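Local coordinates for hypothetical shikimate 5-dehydrogenase-like protein HI0607 (Haemophilus influenzae, PDB 1NPY) that catalyses the NADP(+)-dependent oxidation of shikimate to 3-dehydroshikimate in vitro, but so weakly that shikimate may not be its biological substrate, at residues A[118-123]-A[175-180]; A[144-149]-A[163-168]; A[169-174]-A[197-202]; A[206-211]-A[231-236]. All blocks are in the same frame, centred on the assembly; numbering follows the deposited sequence.

Contact 1. Residues A[118-123]-A[175-180]; sequences KNAKVI and QADILV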
loop_
_atom_site.group_PDB
_atom_site.type_symbol
_atom_site.label_atom_id
_atom_site.label_comp_id
_atom_site.label_asym_id
_atom_site.label_seq_id
_atom_site.Cartn_x
_atom_site.Cartn_y
_atom_site.Cartn_z
ATOM N N LYS A 118 17.168 -11.327 -1.703
ATOM C CA LYS A 118 17.779 -10.075 -1.254
ATOM C C LYS A 118 19.104 -9.734 -1.943
ATOM O O LYS A 118 19.556 -8.599 -1.872
ATOM C CB LYS A 118 17.969 -10.039 0.268
ATOM C CG LYS A 118 19.025 -11.017 0.791
ATOM C CD LYS A 118 19.237 -10.914 2.279
ATOM C CE LYS A 118 20.514 -11.634 2.731
ATOM N NZ LYS A 118 21.758 -11.434 1.910
ATOM N N ASN A 119 19.718 -10.699 -2.616
ATOM C CA ASN A 119 20.945 -10.437 -3.358
ATOM C C ASN A 119 20.691 -9.913 -4.763
ATOM O O ASN A 119 21.613 -9.536 -5.489
ATOM C CB ASN A 119 21.770 -11.719 -3.433
ATOM C CG ASN A 119 22.265 -12.139 -2.066
ATOM O OD1 ASN A 119 22.769 -11.302 -1.319
ATOM N ND2 ASN A 119 22.091 -13.412 -1.719
ATOM N N ALA A 120 19.431 -9.907 -5.180
ATOM C CA ALA A 120 19.067 -9.449 -6.517
ATOM C C ALA A 120 19.114 -7.929 -6.617
ATOM O O ALA A 120 18.855 -7.225 -5.643
ATOM C CB ALA A 120 17.678 -9.949 -6.849
ATOM N N LYS A 121 19.366 -7.439 -7.828
ATOM C CA LYS A 121 19.389 -6.020 -8.142
ATOM C C LYS A 121 17.963 -5.531 -8.411
ATOM O O LYS A 121 17.221 -6.159 -9.181
ATOM C CB LYS A 121 20.267 -5.756 -9.358
ATOM C CG LYS A 121 21.770 -5.880 -9.100
ATOM C CD LYS A 121 22.565 -5.995 -10.393
ATOM C CE LYS A 121 22.391 -4.764 -11.257
ATOM N NZ LYS A 121 23.345 -4.665 -12.402
ATOM N N VAL A 122 17.573 -4.490 -7.681
ATOM C CA VAL A 122 16.233 -3.901 -7.784
ATOM C C VAL A 122 16.311 -2.509 -8.420
ATOM O O VAL A 122 17.197 -1.734 -8.098
ATOM C CB VAL A 122 15.602 -3.739 -6.388
ATOM C CG1 VAL A 122 14.169 -3.211 -6.487
ATOM C CG2 VAL A 122 15.622 -5.091 -5.679
ATOM N N ILE A 123 15.380 -2.179 -9.316
ATOM C CA ILE A 123 15.148 -0.800 -9.733
ATOM C C ILE A 123 13.705 -0.421 -9.472
ATOM O O ILE A 123 12.792 -1.135 -9.889
ATOM C CB ILE A 123 15.514 -0.568 -11.220
ATOM C CG1 ILE A 123 17.009 -0.796 -11.442
ATOM C CG2 ILE A 123 15.082 0.835 -11.664
ATOM C CD1 ILE A 123 17.391 -0.525 -12.909
ATOM N N GLN A 175 21.327 -2.952 -15.593
ATOM C CA GLN A 175 20.616 -4.225 -15.565
ATOM C C GLN A 175 19.986 -4.345 -14.179
ATOM O O GLN A 175 20.429 -3.704 -13.230
ATOM C CB GLN A 175 21.556 -5.397 -15.871
ATOM C CG GLN A 175 22.221 -6.081 -14.682
ATOM C CD GLN A 175 21.689 -7.485 -14.453
ATOM O OE1 GLN A 175 21.963 -8.385 -15.253
ATOM N NE2 GLN A 175 20.906 -7.674 -13.393
ATOM N N ALA A 176 18.939 -5.155 -14.084
ATOM C CA ALA A 176 18.246 -5.380 -12.822
ATOM C C ALA A 176 17.395 -6.651 -12.894
ATOM O O ALA A 176 16.914 -7.037 -13.958
ATOM C CB ALA A 176 17.396 -4.179 -12.481
ATOM N N ASP A 177 17.246 -7.321 -11.756
ATOM C CA ASP A 177 16.468 -8.546 -11.653
ATOM C C ASP A 177 15.011 -8.332 -11.291
ATOM O O ASP A 177 14.143 -9.116 -11.666
ATOM C CB ASP A 177 17.116 -9.412 -10.580
ATOM C CG ASP A 177 18.565 -9.648 -10.885
ATOM O OD1 ASP A 177 18.801 -10.185 -11.986
ATOM O OD2 ASP A 177 19.498 -9.304 -10.133
ATOM N N ILE A 178 14.759 -7.291 -10.505
ATOM C CA ILE A 178 13.448 -6.958 -9.979
ATOM C C ILE A 178 13.128 -5.527 -10.401
ATOM O O ILE A 178 13.806 -4.574 -10.006
ATOM C CB ILE A 178 13.391 -7.116 -8.446
ATOM C CG1 ILE A 178 13.690 -8.565 -8.036
ATOM C CG2 ILE A 178 12.042 -6.732 -7.898
ATOM C CD1 ILE A 178 13.902 -8.773 -6.524
ATOM N N LEU A 179 12.073 -5.386 -11.196
ATOM C CA LEU A 179 11.593 -4.084 -11.635
ATOM C C LEU A 179 10.298 -3.724 -10.925
ATOM O O LEU A 179 9.341 -4.495 -10.943
ATOM C CB LEU A 179 11.331 -4.091 -13.138
ATOM C CG LEU A 179 12.505 -4.656 -13.937
ATOM C CD1 LEU A 179 12.090 -4.662 -15.403
ATOM C CD2 LEU A 179 13.751 -3.804 -13.777
ATOM N N VAL A 180 10.289 -2.581 -10.249
ATOM C CA VAL A 180 9.105 -2.163 -9.512
ATOM C C VAL A 180 8.615 -0.835 -10.074
ATOM O O VAL A 180 9.361 0.145 -10.142
ATOM C CB VAL A 180 9.362 -1.980 -7.990
ATOM C CG1 VAL A 180 8.071 -1.806 -7.244
ATOM C CG2 VAL A 180 10.195 -3.092 -7.402
#
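D177 reaches back to the backbone of A120 and K121 just before the two strands settle into register. Its CB lies 3.8 Å from the CB of A120 and also packs against K121 O. CG turns anti to its own carbonyl carbon (chi1 -55°), and at the tip OD2 offers its anti lone pair to the K121 N-H; the bond is nearly straight, 3.0 Å from N to OD2. A short acidic side chain suits this place because it supplies an acceptor before the regular ladder begins. D177 also donates: its backbone N lies 2.8 Å from K121 O, an oxygen that I178 N shares at 3.0 Å. I178 N comes almost along the C=O axis, whereas D177 N is tilted out of the carbonyl plane. With the OD2 bond, three bonds hold the backbone N and O of K121.

Beyond this start the parallel ladder continues through I123 N to I178 O and V180 N to I123 O. V122, I178 and V180 share one face of the sheet, where V122 CG1 meets V180 CG2 at 4.1 Å. On the other face I123 CG1 lies 3.6 Å from A176 CB, a methyl small enough to sit under it, and F202 covers both residues. Beta-branched side chains fit these extended, buried positions. The pair joins strands 122-125 and 178-181, the central junction of the 3-2-1-4-5-6 parallel sheet of a Rossmann fold; V180's side chain is about 8 Å from that of M130, a probable NADP(+)-binding residue by similarity.

Contact 2. Residues A[144-149]-A[163-168]; sequences EKLKIY and YGYAYI
A166 O receives the N-H of I148 at 2.8 Å from N to O, the shortest backbone bond of this parallel pair, and the CA of K147 approaches the same oxygen. One step on, I168 N donates to I148 O; one step back, A166 N reaches L146 O only weakly, at 3.5 Å.

At that weaker end the Y165 ring takes over, its CG anti to the carbonyl carbon (chi1 -74°). L146 CB stands over the centre of one face, 3.6 Å from the ring centroid in a CH-pi contact, while Y163 O lies above the opposite face, toward the rim. E144 O meets the ring edge in its plane. Tyrosine suits this place because its flat body packs on leucine while its hydroxyl bonds F143 O. A water lies within hydrogen-bonding distance of E144 OE2 and G164 O and may link them; G164 closes helix 153-163 in a Schellman motif, whose positive phi favours glycine.

At the other end I168 CG1 rests 3.9 Å from Y149 CB, and I168 O lies at the Y149 ring edge. Backbone bonds thus set the register of the two strands of this beta-alpha-beta unit, and Y165 combines apolar packing with a polar end.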
loop_
_atom_site.group_PDB
_atom_site.type_symbol
_atom_site.label_atom_id
_atom_site.label_comp_id
_atom_site.label_asym_id
_atom_site.label_seq_id
_atom_site.Cartn_x
_atom_site.Cartn_y
_atom_site.Cartn_z
ATOM N N GLU A 144 20.376 -4.743 -0.454
ATOM C CA GLU A 144 21.357 -3.671 -0.524
ATOM C C GLU A 144 21.520 -3.134 -1.941
ATOM O O GLU A 144 22.073 -2.052 -2.110
ATOM C CB GLU A 144 22.686 -4.141 0.084
ATOM C CG GLU A 144 22.598 -4.524 1.556
ATOM C CD GLU A 144 22.292 -3.367 2.502
ATOM O OE1 GLU A 144 22.386 -3.599 3.729
ATOM O OE2 GLU A 144 21.940 -2.232 2.090
ATOM N N LYS A 145 21.005 -3.821 -2.958
ATOM C CA LYS A 145 21.286 -3.400 -4.320
ATOM C C LYS A 145 20.002 -2.884 -4.951
ATOM O O LYS A 145 19.269 -3.651 -5.569
ATOM C CB LYS A 145 21.896 -4.538 -5.120
ATOM C CG LYS A 145 23.260 -4.876 -4.534
ATOM C CD LYS A 145 24.213 -5.616 -5.451
ATOM C CE LYS A 145 25.328 -6.242 -4.615
ATOM N NZ LYS A 145 25.450 -5.648 -3.237
ATOM N N LEU A 146 19.744 -1.599 -4.746
ATOM C CA LEU A 146 18.524 -0.960 -5.234
ATOM C C LEU A 146 18.822 0.433 -5.764
ATOM O O LEU A 146 19.615 1.191 -5.199
ATOM C CB LEU A 146 17.461 -0.926 -4.127
ATOM C CG LEU A 146 16.056 -0.440 -4.498
ATOM C CD1 LEU A 146 15.037 -1.104 -3.574
ATOM C CD2 LEU A 146 15.865 1.071 -4.456
ATOM N N LYS A 147 18.222 0.764 -6.900
ATOM C CA LYS A 147 18.399 2.084 -7.484
ATOM C C LYS A 147 17.006 2.675 -7.681
ATOM O O LYS A 147 16.072 1.958 -8.047
ATOM C CB LYS A 147 19.156 1.996 -8.808
ATOM C CG LYS A 147 20.536 1.389 -8.676
ATOM C CD LYS A 147 21.211 1.238 -10.032
ATOM C CE LYS A 147 22.461 0.383 -9.964
ATOM N NZ LYS A 147 23.002 0.059 -11.319
ATOM N N ILE A 148 16.892 3.981 -7.472
ATOM C CA ILE A 148 15.644 4.701 -7.676
ATOM C C ILE A 148 15.806 5.456 -8.982
ATOM O O ILE A 148 16.721 6.269 -9.119
ATOM C CB ILE A 148 15.336 5.637 -6.491
ATOM C CG1 ILE A 148 14.887 4.816 -5.273
ATOM C CG2 ILE A 148 14.164 6.563 -6.853
ATOM C CD1 ILE A 148 15.882 4.703 -4.163
ATOM N N TYR A 149 14.969 5.101 -9.953
ATOM C CA TYR A 149 14.859 5.759 -11.245
ATOM C C TYR A 149 13.647 6.677 -11.259
ATOM O O TYR A 149 12.512 6.230 -11.132
ATOM C CB TYR A 149 14.689 4.657 -12.305
ATOM C CG TYR A 149 14.349 5.111 -13.706
ATOM C CD1 TYR A 149 14.955 6.221 -14.272
ATOM C CD2 TYR A 149 13.433 4.390 -14.470
ATOM C CE1 TYR A 149 14.634 6.625 -15.566
ATOM C CE2 TYR A 149 13.105 4.785 -15.757
ATOM C CZ TYR A 149 13.704 5.898 -16.293
ATOM O OH TYR A 149 13.403 6.286 -17.575
ATOM N N TYR A 163 17.524 6.169 2.421
ATOM C CA TYR A 163 17.620 4.721 2.579
ATOM C C TYR A 163 18.957 4.102 2.164
ATOM O O TYR A 163 19.087 2.883 2.176
ATOM C CB TYR A 163 16.435 4.026 1.892
ATOM C CG TYR A 163 15.135 4.426 2.545
ATOM C CD1 TYR A 163 14.743 3.869 3.743
ATOM C CD2 TYR A 163 14.352 5.418 2.009
ATOM C CE1 TYR A 163 13.577 4.246 4.369
ATOM C CE2 TYR A 163 13.186 5.814 2.621
ATOM C CZ TYR A 163 12.801 5.220 3.801
ATOM O OH TYR A 163 11.635 5.622 4.408
ATOM N N GLY A 164 19.984 4.902 1.893
ATOM C CA GLY A 164 21.292 4.363 1.557
ATOM C C GLY A 164 21.393 3.618 0.241
ATOM O O GLY A 164 22.115 2.634 0.100
ATOM N N TYR A 165 20.625 4.094 -0.729
ATOM C CA TYR A 165 20.616 3.541 -2.071
ATOM C C TYR A 165 21.145 4.550 -3.081
ATOM O O TYR A 165 21.648 5.604 -2.706
ATOM C CB TYR A 165 19.169 3.159 -2.376
ATOM C CG TYR A 165 18.674 1.925 -1.668
ATOM C CD1 TYR A 165 19.462 0.778 -1.537
ATOM C CD2 TYR A 165 17.368 1.884 -1.190
ATOM C CE1 TYR A 165 18.953 -0.373 -0.942
ATOM C CE2 TYR A 165 16.849 0.742 -0.607
ATOM C CZ TYR A 165 17.642 -0.363 -0.467
ATOM O OH TYR A 165 17.054 -1.491 0.058
ATOM N N ALA A 166 21.030 4.267 -4.373
ATOM C CA ALA A 166 21.492 5.210 -5.380
ATOM C C ALA A 166 20.331 5.680 -6.245
ATOM O O ALA A 166 19.339 4.964 -6.403
ATOM C CB ALA A 166 22.589 4.561 -6.218
ATOM N N TYR A 167 20.501 6.874 -6.804
ATOM C CA TYR A 167 19.565 7.491 -7.723
ATOM C C TYR A 167 20.127 7.482 -9.135
ATOM O O TYR A 167 21.314 7.774 -9.324
ATOM C CB TYR A 167 19.261 8.930 -7.301
ATOM C CG TYR A 167 18.496 9.695 -8.343
ATOM C CD1 TYR A 167 17.129 9.498 -8.521
ATOM C CD2 TYR A 167 19.159 10.570 -9.205
ATOM C CE1 TYR A 167 16.444 10.165 -9.493
ATOM C CE2 TYR A 167 18.469 11.241 -10.186
ATOM C CZ TYR A 167 17.119 11.029 -10.328
ATOM O OH TYR A 167 16.422 11.685 -11.313
ATOM N N ILE A 168 19.260 7.189 -10.100
ATOM C CA ILE A 168 19.591 7.303 -11.521
ATOM C C ILE A 168 18.522 8.086 -12.271
ATOM O O ILE A 168 17.318 7.936 -12.034
ATOM C CB ILE A 168 19.825 5.915 -12.169
ATOM C CG1 ILE A 168 18.581 5.017 -12.029
ATOM C CG2 ILE A 168 21.047 5.291 -11.555
ATOM C CD1 ILE A 168 18.735 3.637 -12.677
HETATM O O HOH W 1 22.608 -0.219 0.369
#

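Contact 3. Residues A[169-174]-A[197-202]; sequences NSLENQ and AFPKAF
L171 spreads its forked end over one face of the F202 ring and pushes on toward P199. Its CG lies anti to the carbonyl carbon (chi1 -64°), and beyond it CD1 sits over the ring while also filling the angle formed by P199 and the two phenylalanines: it is 3.6 Å from P199 CD and reaches F198 CD1 at 4.3 Å. The other methyl, CD2, stands above the same side of the F202 ring, out toward the rim and 3.8 Å from CZ. Leucine fits because its branched end covers a flat ring while one methyl extends to the proline, and the compact, puckered proline ring offers CD and CG as a shallow apolar wall.

F202 in turn projects from the start of helix 200-205 into the concave side of the loop. Its CE1 comes 3.1 Å from the carbonyl oxygen of Q174, and L171 O is 3.7 Å from the same atom; Q174 CB meets the ring in its plane, at the edge, 3.7 Å from CZ.

The hollow is shaped by a type II beta turn from L171 to Q174, closed by Q174 N donating to L171 O at 3.2 Å. N173 takes the positive-phi position, which asparagine tolerates well. P199 is at the N-cap, which puts F202 in the first turn of the helix. Behind the aromatic pair, I123 and L179 present the sheet face that both rings cover. This is helix-and-loop packing on one side of a Rossmann-type parallel sheet, with the turn following the outermost strand 166-168.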
loop_
_atom_site.group_PDB
_atom_site.type_symbol
_atom_site.label_atom_id
_atom_site.label_comp_id
_atom_site.label_asym_id
_atom_site.label_seq_id
_atom_site.Cartn_x
_atom_site.Cartn_y
_atom_site.Cartn_z
ATOM N N ASN A 169 18.969 8.956 -13.170
ATOM C CA ASN A 169 18.044 9.731 -13.990
ATOM C C ASN A 169 17.744 9.001 -15.299
ATOM O O ASN A 169 16.868 9.444 -16.026
ATOM C CB ASN A 169 18.555 11.155 -14.227
ATOM C CG ASN A 169 17.471 12.089 -14.743
ATOM O OD1 ASN A 169 16.472 12.354 -14.070
ATOM N ND2 ASN A 169 17.663 12.595 -15.955
ATOM N N SER A 170 18.401 7.878 -15.582
ATOM C CA SER A 170 18.019 7.042 -16.724
ATOM C C SER A 170 18.464 5.584 -16.653
ATOM O O SER A 170 19.289 5.205 -15.818
ATOM C CB SER A 170 18.534 7.663 -18.027
ATOM O OG SER A 170 19.929 7.865 -17.943
ATOM N N LEU A 171 17.892 4.760 -17.530
ATOM C CA LEU A 171 18.189 3.331 -17.528
ATOM C C LEU A 171 19.377 2.849 -18.367
ATOM O O LEU A 171 19.654 1.652 -18.407
ATOM C CB LEU A 171 16.931 2.562 -17.932
ATOM C CG LEU A 171 15.783 2.715 -16.934
ATOM C CD1 LEU A 171 14.528 2.109 -17.548
ATOM C CD2 LEU A 171 16.124 2.075 -15.606
ATOM N N GLU A 172 20.122 3.758 -18.989
ATOM C CA GLU A 172 21.244 3.373 -19.848
ATOM C C GLU A 172 22.296 2.588 -19.059
ATOM O O GLU A 172 22.676 3.000 -17.963
ATOM C CB GLU A 172 21.918 4.588 -20.506
ATOM C CG GLU A 172 21.033 5.762 -20.901
ATOM C CD GLU A 172 19.781 5.364 -21.663
ATOM O OE1 GLU A 172 19.911 4.961 -22.841
ATOM O OE2 GLU A 172 18.667 5.462 -21.091
ATOM N N ASN A 173 22.746 1.461 -19.614
ATOM C CA ASN A 173 23.801 0.606 -19.048
ATOM C C ASN A 173 23.367 -0.238 -17.855
ATOM O O ASN A 173 24.166 -1.003 -17.310
ATOM C CB ASN A 173 25.047 1.380 -18.589
ATOM C CG ASN A 173 25.816 2.024 -19.722
ATOM O OD1 ASN A 173 26.729 2.811 -19.469
ATOM N ND2 ASN A 173 25.473 1.692 -20.964
ATOM N N GLN A 174 22.116 -0.076 -17.438
ATOM C CA GLN A 174 21.665 -0.649 -16.181
ATOM C C GLN A 174 21.074 -2.010 -16.495
ATOM O O GLN A 174 20.440 -2.196 -17.537
ATOM C CB GLN A 174 20.598 0.236 -15.530
ATOM C CG GLN A 174 21.045 1.659 -15.227
ATOM C CD GLN A 174 22.127 1.717 -14.172
ATOM O OE1 GLN A 174 22.214 0.837 -13.316
ATOM N NE2 GLN A 174 22.951 2.755 -14.227
ATOM N N ALA A 197 6.026 0.930 -18.107
ATOM C CA ALA A 197 6.729 1.459 -16.952
ATOM C C ALA A 197 8.225 1.192 -17.018
ATOM O O ALA A 197 9.008 1.937 -16.434
ATOM C CB ALA A 197 6.095 0.925 -15.679
ATOM N N PHE A 198 8.619 0.167 -17.771
ATOM C CA PHE A 198 10.010 -0.140 -18.089
ATOM C C PHE A 198 10.044 -0.575 -19.568
ATOM O O PHE A 198 9.079 -1.164 -20.068
ATOM C CB PHE A 198 10.577 -1.298 -17.244
ATOM C CG PHE A 198 10.783 -0.960 -15.793
ATOM C CD1 PHE A 198 12.014 -0.539 -15.341
ATOM C CD2 PHE A 198 9.731 -1.027 -14.887
ATOM C CE1 PHE A 198 12.211 -0.187 -14.013
ATOM C CE2 PHE A 198 9.923 -0.711 -13.561
ATOM C CZ PHE A 198 11.161 -0.279 -13.117
ATOM N N PRO A 199 11.157 -0.323 -20.259
ATOM C CA PRO A 199 11.336 -0.817 -21.631
ATOM C C PRO A 199 11.308 -2.349 -21.758
ATOM O O PRO A 199 11.743 -3.086 -20.872
ATOM C CB PRO A 199 12.714 -0.276 -22.042
ATOM C CG PRO A 199 12.983 0.906 -21.114
ATOM C CD PRO A 199 12.284 0.529 -19.833
ATOM N N LYS A 200 10.814 -2.843 -22.887
ATOM C CA LYS A 200 10.788 -4.289 -23.127
ATOM C C LYS A 200 12.138 -4.959 -22.907
ATOM O O LYS A 200 12.237 -6.008 -22.263
ATOM C CB LYS A 200 10.267 -4.597 -24.532
ATOM C CG LYS A 200 8.793 -4.256 -24.707
ATOM C CD LYS A 200 8.184 -4.739 -26.018
ATOM C CE LYS A 200 8.597 -3.842 -27.161
ATOM N NZ LYS A 200 7.967 -2.493 -27.084
ATOM N N ALA A 201 13.210 -4.344 -23.386
ATOM C CA ALA A 201 14.543 -4.936 -23.254
ATOM C C ALA A 201 14.917 -5.134 -21.792
ATOM O O ALA A 201 15.621 -6.074 -21.415
ATOM C CB ALA A 201 15.566 -4.047 -23.933
ATOM N N PHE A 202 14.467 -4.194 -20.964
ATOM C CA PHE A 202 14.703 -4.301 -19.536
ATOM C C PHE A 202 13.916 -5.432 -18.880
ATOM O O PHE A 202 14.445 -6.213 -18.084
ATOM C CB PHE A 202 14.327 -2.959 -18.912
ATOM C CG PHE A 202 15.389 -2.423 -18.032
ATOM C CD1 PHE A 202 16.470 -1.758 -18.572
ATOM C CD2 PHE A 202 15.310 -2.618 -16.664
ATOM C CE1 PHE A 202 17.465 -1.264 -17.748
ATOM C CE2 PHE A 202 16.305 -2.144 -15.842
ATOM C CZ PHE A 202 17.383 -1.462 -16.387
#

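Contact 4. Residues A[206-211]-A[231-236]; sequences ASVAFD and QTISGA
I233 lays its CG2 methyl over one face of the F210 ring, toward the rim and 4.0 Å from the centroid, in a CH-pi contact. CB of I233 also comes 3.6 Å from F210 CD2. Strand pairing puts both side chains on one face of the sheet; with F210 CG anti to its backbone N (chi1 -178°), ring and methyl then meet. On that face, too, V208 and Q231 run side by side: V208 CG2 is 3.7 Å from NE2 at the tip of the extended glutamine, a long chain suited to the sheet's margin. A209, small, faces the other way, under F221 and A225 of helix 220-227.

The backbone ladder fixes this register. A209 N donates to Q231 O at 2.8 Å, and D211 N to I233 O at 2.9 Å, while Q231 N and I233 N bond S207 O and A209 O.

Further out, D211 OD1 bonds N181 ND2 and V213 N, and OD2 bonds T219 OG1, giving the buried carboxylate several partners. S234 caps the next helix, OG accepting from A236 N at 3.2 Å. Apolar groups therefore fill the face shared by F210 and I233, while D211 and S234 fix the places where the chain leaves the sheet.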
loop_
_atom_site.group_PDB
_atom_site.type_symbol
_atom_site.label_atom_id
_atom_site.label_comp_id
_atom_site.label_asym_id
_atom_site.label_seq_id
_atom_site.Cartn_x
_atom_site.Cartn_y
_atom_site.Cartn_z
ATOM N N ALA A 206 14.978 -9.071 -16.848
ATOM C CA ALA A 206 14.628 -9.132 -15.438
ATOM C C ALA A 206 13.997 -10.488 -15.158
ATOM O O ALA A 206 13.719 -11.247 -16.089
ATOM C CB ALA A 206 13.674 -7.969 -15.116
ATOM N N SER A 207 13.788 -10.807 -13.884
ATOM C CA SER A 207 13.093 -12.029 -13.485
ATOM C C SER A 207 11.737 -11.745 -12.839
ATOM O O SER A 207 10.875 -12.622 -12.820
ATOM C CB SER A 207 14.007 -12.910 -12.629
ATOM O OG SER A 207 14.366 -12.233 -11.449
ATOM N N VAL A 208 11.548 -10.535 -12.317
ATOM C CA VAL A 208 10.350 -10.187 -11.547
ATOM C C VAL A 208 9.833 -8.791 -11.921
ATOM O O VAL A 208 10.626 -7.852 -11.958
ATOM C CB VAL A 208 10.612 -10.142 -10.026
ATOM C CG1 VAL A 208 9.332 -9.824 -9.305
ATOM C CG2 VAL A 208 11.154 -11.477 -9.508
ATOM N N ALA A 209 8.533 -8.696 -12.211
ATOM C CA ALA A 209 7.876 -7.424 -12.513
ATOM C C ALA A 209 6.815 -7.132 -11.456
ATOM O O ALA A 209 5.875 -7.905 -11.326
ATOM C CB ALA A 209 7.241 -7.478 -13.895
ATOM N N PHE A 210 6.999 -6.075 -10.666
ATOM C CA PHE A 210 6.126 -5.720 -9.552
ATOM C C PHE A 210 5.548 -4.336 -9.846
ATOM O O PHE A 210 6.274 -3.340 -9.944
ATOM C CB PHE A 210 6.952 -5.769 -8.271
ATOM C CG PHE A 210 6.225 -5.468 -6.972
ATOM C CD1 PHE A 210 6.970 -5.485 -5.804
ATOM C CD2 PHE A 210 4.881 -5.175 -6.895
ATOM C CE1 PHE A 210 6.373 -5.213 -4.580
ATOM C CE2 PHE A 210 4.280 -4.901 -5.686
ATOM C CZ PHE A 210 5.031 -4.911 -4.526
ATOM N N ASP A 211 4.260 -4.299 -10.150
ATOM C CA ASP A 211 3.616 -3.043 -10.530
ATOM C C ASP A 211 2.648 -2.739 -9.404
ATOM O O ASP A 211 1.686 -3.476 -9.167
ATOM C CB ASP A 211 2.855 -3.184 -11.845
ATOM C CG ASP A 211 2.534 -1.859 -12.505
ATOM O OD1 ASP A 211 2.557 -0.800 -11.833
ATOM O OD2 ASP A 211 2.237 -1.814 -13.722
ATOM N N GLN A 231 7.980 -13.624 -13.406
ATOM C CA GLN A 231 7.142 -13.577 -12.221
ATOM C C GLN A 231 6.526 -12.189 -12.131
ATOM O O GLN A 231 7.219 -11.214 -12.413
ATOM C CB GLN A 231 8.003 -13.840 -10.994
ATOM C CG GLN A 231 7.254 -13.837 -9.684
ATOM C CD GLN A 231 8.146 -14.241 -8.528
ATOM O OE1 GLN A 231 8.537 -15.402 -8.419
ATOM N NE2 GLN A 231 8.477 -13.288 -7.669
ATOM N N THR A 232 5.241 -12.100 -11.827
ATOM C CA THR A 232 4.595 -10.809 -11.613
ATOM C C THR A 232 3.871 -10.686 -10.278
ATOM O O THR A 232 3.330 -11.658 -9.750
ATOM C CB THR A 232 3.578 -10.479 -12.696
ATOM O OG1 THR A 232 2.511 -11.434 -12.699
ATOM C CG2 THR A 232 4.162 -10.508 -14.074
ATOM N N ILE A 233 3.910 -9.470 -9.750
ATOM C CA ILE A 233 3.200 -9.038 -8.546
ATOM C C ILE A 233 2.408 -7.792 -8.920
ATOM O O ILE A 233 2.996 -6.858 -9.451
ATOM C CB ILE A 233 4.183 -8.712 -7.406
ATOM C CG1 ILE A 233 5.161 -9.870 -7.230
ATOM C CG2 ILE A 233 3.436 -8.464 -6.070
ATOM C CD1 ILE A 233 6.173 -9.610 -6.164
ATOM N N SER A 234 1.099 -7.787 -8.684
ATOM C CA SER A 234 0.217 -6.745 -9.195
ATOM C C SER A 234 -0.232 -5.870 -8.042
ATOM O O SER A 234 -0.186 -6.304 -6.897
ATOM C CB SER A 234 -0.991 -7.421 -9.856
ATOM O OG SER A 234 -2.123 -6.587 -9.718
ATOM N N GLY A 235 -0.654 -4.645 -8.326
ATOM C CA GLY A 235 -1.040 -3.701 -7.294
ATOM C C GLY A 235 -2.299 -4.108 -6.553
ATOM O O GLY A 235 -2.532 -3.669 -5.424
ATOM N N ALA A 236 -3.119 -4.938 -7.186
ATOM C CA ALA A 236 -4.320 -5.447 -6.536
ATOM C C ALA A 236 -3.959 -6.251 -5.290
ATOM O O ALA A 236 -4.664 -6.185 -4.282
ATOM C CB ALA A 236 -5.149 -6.272 -7.484
#

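In the fold
Contacts 1, 2 and 4 are three strand pairings of one parallel sheet. Contact 1 lies at its buried centre; contact 2 reaches outward to the surface-side strand 166-168, and contact 4 to strand 231-233 at the other margin, still largely buried. Contacts 2 and 4 each close a beta-alpha-beta unit, and contact 2 is nested inside the chain loop that contact 1 closes. All three rest on backbone bonds, but contact 2 has tyrosine rings with polar ends and a nearby water, whereas contact 4 buries a phenylalanine under isoleucine. Contact 3 differs: apolar and aromatic side chains meet between a loop and a helix start, partly buried, and pack against the sheet at contact 1.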